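Nucleoporin 53 (Pichia guilliermondii, PDB 3P3D) probably serves as a structural constituent of the nuclear pore complex, and the piece crystallised here is its RNA recognition motif domain. Local coordinates at residues Ala9-Gly14 and Trp64-Tyr69; Asp77-Asn82 and Val93-Lys98. All coordinates share one frame; numbering follows the deposited sequence.

In the fold
From the N terminus the chain enters strand 9-13, the first strand of the RNA recognition motif, then runs through helix 20-27, an unmodelled loop (44-54) and the short strand 60-61 before strand 64-68 returns alongside strand 9-13. Contact 1 closes that loop of 49 residues. Helix 72-79 follows directly; after Asn82 the chain turns back through strands 85-86 and 89-95, and contact 2 closes a much smaller loop of ten residues. The two closures stand in series and neither nests in nor crosses the other. They meet through the sheet, since strand 89-95 flanks strand 9-13 with Leu11 probably hydrogen-bonded to Ile94, and Ile10 packs on Ala78.

Contact 1: Ala9-Gly14 and Trp64-Tyr69; sequences AILVFG and WTKITY
Ile10 and Ile67 face each other as an antiparallel hydrogen-bonded pair, each amide bonded to the other's carbonyl at 2.8 Å (Ile10 N to Ile67 O and Ile67 N to Ile10 O). Val12 and Thr65 repeat the pattern two residues on, so four backbone bonds clamp the strands. The tight face carries Ile10, Val12, Thr65 and Ile67. Here Ile10 CG1 lies 3.9 Å from Ile67 CB, the two side chains running side by side, while Ile67 CD1 meets Val12 CG1 at 3.8 Å. Ile10 CD1 comes up to the edge of the Tyr69 ring, 3.8 Å from CE2, and Tyr69 OH is held by the carbonyl of Phe27. Helix 20-27 packs on this buried side.

The face with Ala9, Leu11, Phe13, Trp64, Lys66 and Thr68 is less uniformly closed. Leu11 CD2 approaches Trp64 CZ3 obliquely at 3.6 Å and helix 98-104 adds cover there, but the side chains of Phe13 and Trp64 meet CB to CB, the Phe13 ring leading away. Phe13, Lys66, Ala9 and Thr68 remain partly exposed. CG of Lys66, anti to the backbone N (chi1 177°), lies beside Ile10 O, and the lysine amine makes a cation-pi contact with Tyr96. These are the two central strands, first and third in order, of the RNA recognition motif, with helix 98-104 lying over the sheet face that binds RNA in canonical members.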
# COMPACT_ATOMS: atom_id res chain seq x y z
N ALA A 9 1.34 3.78 8.43
CA ALA A 9 1.48 2.84 7.33
C ALA A 9 0.24 2.00 7.23
O ALA A 9 -0.50 1.83 8.20
CB ALA A 9 2.70 1.94 7.51
N ILE A 10 0.03 1.45 6.03
CA ILE A 10 -1.08 0.57 5.78
C ILE A 10 -0.52 -0.64 5.10
O ILE A 10 0.58 -0.57 4.50
CB ILE A 10 -2.18 1.27 4.87
CG1 ILE A 10 -1.64 1.61 3.48
CG2 ILE A 10 -2.72 2.53 5.55
CD1 ILE A 10 -2.64 2.30 2.57
N LEU A 11 -1.26 -1.74 5.18
CA LEU A 11 -1.07 -2.87 4.28
C LEU A 11 -2.14 -2.92 3.17
O LEU A 11 -3.32 -2.97 3.48
CB LEU A 11 -1.10 -4.14 5.09
CG LEU A 11 0.08 -4.25 6.07
CD1 LEU A 11 -0.19 -5.34 7.09
CD2 LEU A 11 1.37 -4.51 5.33
N VAL A 12 -1.74 -2.88 1.90
CA VAL A 12 -2.69 -3.09 0.79
C VAL A 12 -2.50 -4.49 0.24
O VAL A 12 -1.38 -4.95 0.10
CB VAL A 12 -2.61 -2.02 -0.36
CG1 VAL A 12 -2.69 -0.61 0.19
CG2 VAL A 12 -1.35 -2.17 -1.15
N PHE A 13 -3.59 -5.18 -0.07
CA PHE A 13 -3.50 -6.59 -0.42
C PHE A 13 -4.63 -7.09 -1.31
O PHE A 13 -5.67 -6.46 -1.42
CB PHE A 13 -3.45 -7.44 0.87
CG PHE A 13 -4.70 -7.36 1.73
CD1 PHE A 13 -5.75 -8.24 1.54
CD2 PHE A 13 -4.82 -6.43 2.74
CE1 PHE A 13 -6.89 -8.17 2.31
CE2 PHE A 13 -5.98 -6.37 3.54
CZ PHE A 13 -7.00 -7.23 3.32
N GLY A 14 -4.41 -8.26 -1.90
CA GLY A 14 -5.43 -9.01 -2.65
C GLY A 14 -5.35 -8.88 -4.16
O GLY A 14 -6.24 -9.34 -4.87
N TRP A 64 0.64 -8.33 -1.60
CA TRP A 64 0.52 -7.36 -0.51
C TRP A 64 1.72 -6.43 -0.42
O TRP A 64 2.82 -6.82 -0.74
CB TRP A 64 0.28 -8.05 0.85
CG TRP A 64 1.47 -8.75 1.44
CD1 TRP A 64 1.83 -10.06 1.26
CD2 TRP A 64 2.46 -8.17 2.29
NE1 TRP A 64 2.98 -10.34 1.96
CE2 TRP A 64 3.39 -9.20 2.60
CE3 TRP A 64 2.66 -6.90 2.84
CZ2 TRP A 64 4.50 -8.98 3.43
CZ3 TRP A 64 3.75 -6.68 3.66
CH2 TRP A 64 4.66 -7.71 3.95
N THR A 65 1.48 -5.18 -0.02
CA THR A 65 2.57 -4.25 0.23
C THR A 65 2.26 -3.42 1.43
O THR A 65 1.12 -3.09 1.69
CB THR A 65 2.79 -3.22 -0.91
OG1 THR A 65 2.68 -3.85 -2.19
CG2 THR A 65 4.16 -2.59 -0.76
N LYS A 66 3.30 -3.04 2.14
CA LYS A 66 3.17 -2.01 3.13
C LYS A 66 3.40 -0.73 2.39
O LYS A 66 4.19 -0.69 1.44
CB LYS A 66 4.18 -2.22 4.23
CG LYS A 66 4.24 -1.19 5.32
CD LYS A 66 5.40 -1.60 6.26
CE LYS A 66 6.01 -0.45 7.00
NZ LYS A 66 5.06 -0.04 8.07
N ILE A 67 2.66 0.31 2.79
CA ILE A 67 2.82 1.66 2.24
C ILE A 67 2.83 2.61 3.42
O ILE A 67 1.99 2.50 4.28
CB ILE A 67 1.62 2.05 1.34
CG1 ILE A 67 1.46 1.08 0.16
CG2 ILE A 67 1.75 3.47 0.86
CD1 ILE A 67 0.32 1.50 -0.77
N THR A 68 3.74 3.56 3.44
CA THR A 68 3.89 4.43 4.57
C THR A 68 3.79 5.85 4.07
O THR A 68 4.52 6.24 3.15
CB THR A 68 5.25 4.17 5.28
OG1 THR A 68 5.40 2.76 5.47
CG2 THR A 68 5.34 4.88 6.67
N TYR A 69 2.88 6.62 4.68
CA TYR A 69 2.68 8.03 4.38
C TYR A 69 3.42 8.98 5.38
O TYR A 69 4.01 8.50 6.32
CB TYR A 69 1.17 8.30 4.41
CG TYR A 69 0.39 7.56 3.35
CD1 TYR A 69 0.37 8.01 2.03
CD2 TYR A 69 -0.33 6.40 3.67
CE1 TYR A 69 -0.36 7.33 1.06
CE2 TYR A 69 -1.07 5.74 2.70
CZ TYR A 69 -1.07 6.20 1.40
OH TYR A 69 -1.76 5.51 0.43

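Contact 2: Asp77-Asn82 and Val93-Lys98; sequences DALLEN and VIPYTK
Val93 overlaps the turn that leads out of helix 72-79, its two methyl groups set against different parts of the backbone. This is the place in the RNA recognition motif where the second helix packs against strand 89-95, the last in chain order. With CG1 anti to the backbone N (chi1 -171°), that methyl sits 3.7 Å from Ala78 O and 3.8 Å from Leu79 CA, while CG2 approaches Glu81 C at 4.0 Å. Phe27 of helix 20-27 and Ile10 of the neighbouring strand also touch Val93, whose side chain is buried on the helix-covered face of the sheet. An alanine here would probably open a gap beside Leu79 and Glu81 and is likely to cost Phe27 and Ile10 part of their packing.

Leu79 reaches across to the Ile94-Pro95 peptide, further along the strand, with CD1 3.5 Å from Ile94 C. The leucine chain crosses Pro95 at about a right angle, CD1 coming within 3.9 Å of Pro95 CD, on a more open side of the contact. Glu81 leads its carboxylate away from the strand, where OE1 is hydrogen-bonded to Tyr26 OH.

Asn82 ends the type I turn begun at Leu79 and supplies the one hydrogen bond between the segments: Val93 N donates to Asn82 OD1 at 3.1 Å, nearly straight at 171°, with the donor tilted 27° from the plane of the side-chain carbonyl.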
# COMPACT_ATOMS: atom_id res chain seq x y z
N ASP A 77 -7.33 8.18 5.21
CA ASP A 77 -7.99 8.28 3.91
C ASP A 77 -7.78 7.04 3.02
O ASP A 77 -8.70 6.59 2.33
CB ASP A 77 -7.47 9.52 3.17
CG ASP A 77 -7.88 10.83 3.83
OD1 ASP A 77 -8.72 10.81 4.77
OD2 ASP A 77 -7.35 11.88 3.39
N ALA A 78 -6.55 6.53 2.99
CA ALA A 78 -6.25 5.31 2.25
C ALA A 78 -7.10 4.15 2.73
O ALA A 78 -7.60 3.39 1.96
CB ALA A 78 -4.78 4.98 2.38
N LEU A 79 -7.26 4.06 4.04
CA LEU A 79 -7.99 2.99 4.68
C LEU A 79 -9.42 2.89 4.21
O LEU A 79 -10.01 1.82 4.22
CB LEU A 79 -8.01 3.24 6.18
CG LEU A 79 -7.84 2.04 7.09
CD1 LEU A 79 -6.58 1.26 6.74
CD2 LEU A 79 -7.77 2.62 8.51
N LEU A 80 -9.99 4.03 3.81
CA LEU A 80 -11.33 4.08 3.27
C LEU A 80 -11.46 3.33 1.96
O LEU A 80 -12.55 3.05 1.56
CB LEU A 80 -11.77 5.53 3.04
CG LEU A 80 -11.82 6.52 4.21
CD1 LEU A 80 -12.23 7.91 3.70
CD2 LEU A 80 -12.77 6.03 5.27
N GLU A 81 -10.36 3.04 1.29
CA GLU A 81 -10.37 2.19 0.07
C GLU A 81 -10.52 0.70 0.31
O GLU A 81 -10.49 -0.08 -0.62
CB GLU A 81 -9.12 2.42 -0.75
CG GLU A 81 -9.12 3.78 -1.43
CD GLU A 81 -10.39 4.01 -2.24
OE1 GLU A 81 -10.58 3.30 -3.25
OE2 GLU A 81 -11.21 4.86 -1.83
N ASN A 82 -10.69 0.29 1.56
CA ASN A 82 -10.90 -1.09 1.89
C ASN A 82 -12.19 -1.63 1.26
O ASN A 82 -13.29 -1.16 1.58
CB ASN A 82 -10.95 -1.28 3.41
CG ASN A 82 -11.07 -2.72 3.80
OD1 ASN A 82 -10.32 -3.57 3.30
ND2 ASN A 82 -12.03 -3.02 4.69
N VAL A 93 -7.40 -2.94 2.47
CA VAL A 93 -6.54 -1.97 3.11
C VAL A 93 -6.80 -2.06 4.59
O VAL A 93 -7.94 -1.99 5.02
CB VAL A 93 -6.78 -0.52 2.63
CG1 VAL A 93 -5.69 0.42 3.18
CG2 VAL A 93 -6.79 -0.43 1.13
N ILE A 94 -5.72 -2.25 5.35
CA ILE A 94 -5.80 -2.27 6.82
C ILE A 94 -4.62 -1.51 7.38
O ILE A 94 -3.61 -1.38 6.68
CB ILE A 94 -5.80 -3.72 7.43
CG1 ILE A 94 -4.62 -4.55 6.95
CG2 ILE A 94 -7.08 -4.44 7.10
CD1 ILE A 94 -4.39 -5.81 7.80
N PRO A 95 -4.73 -1.03 8.63
CA PRO A 95 -3.57 -0.46 9.28
C PRO A 95 -2.44 -1.48 9.36
O PRO A 95 -2.69 -2.66 9.66
CB PRO A 95 -4.08 -0.13 10.67
CG PRO A 95 -5.57 -0.17 10.56
CD PRO A 95 -5.82 -1.22 9.60
N TYR A 96 -1.22 -1.05 9.07
CA TYR A 96 -0.05 -1.89 9.29
C TYR A 96 0.11 -2.28 10.77
O TYR A 96 -0.14 -1.46 11.66
CB TYR A 96 1.20 -1.14 8.84
CG TYR A 96 2.49 -1.66 9.44
CD1 TYR A 96 3.14 -2.76 8.89
CD2 TYR A 96 3.07 -1.04 10.57
CE1 TYR A 96 4.31 -3.24 9.42
CE2 TYR A 96 4.26 -1.53 11.12
CZ TYR A 96 4.88 -2.62 10.53
OH TYR A 96 6.06 -3.13 11.03
N THR A 97 0.51 -3.52 11.02
CA THR A 97 1.00 -3.96 12.34
C THR A 97 2.18 -4.88 12.13
O THR A 97 2.19 -5.64 11.14
CB THR A 97 -0.05 -4.75 13.16
OG1 THR A 97 -0.32 -6.01 12.53
CG2 THR A 97 -1.34 -3.97 13.36
N LYS A 98 3.15 -4.83 13.05
CA LYS A 98 4.35 -5.69 13.00
C LYS A 98 3.95 -7.14 12.97
O LYS A 98 4.49 -7.90 12.20
CB LYS A 98 5.26 -5.46 14.22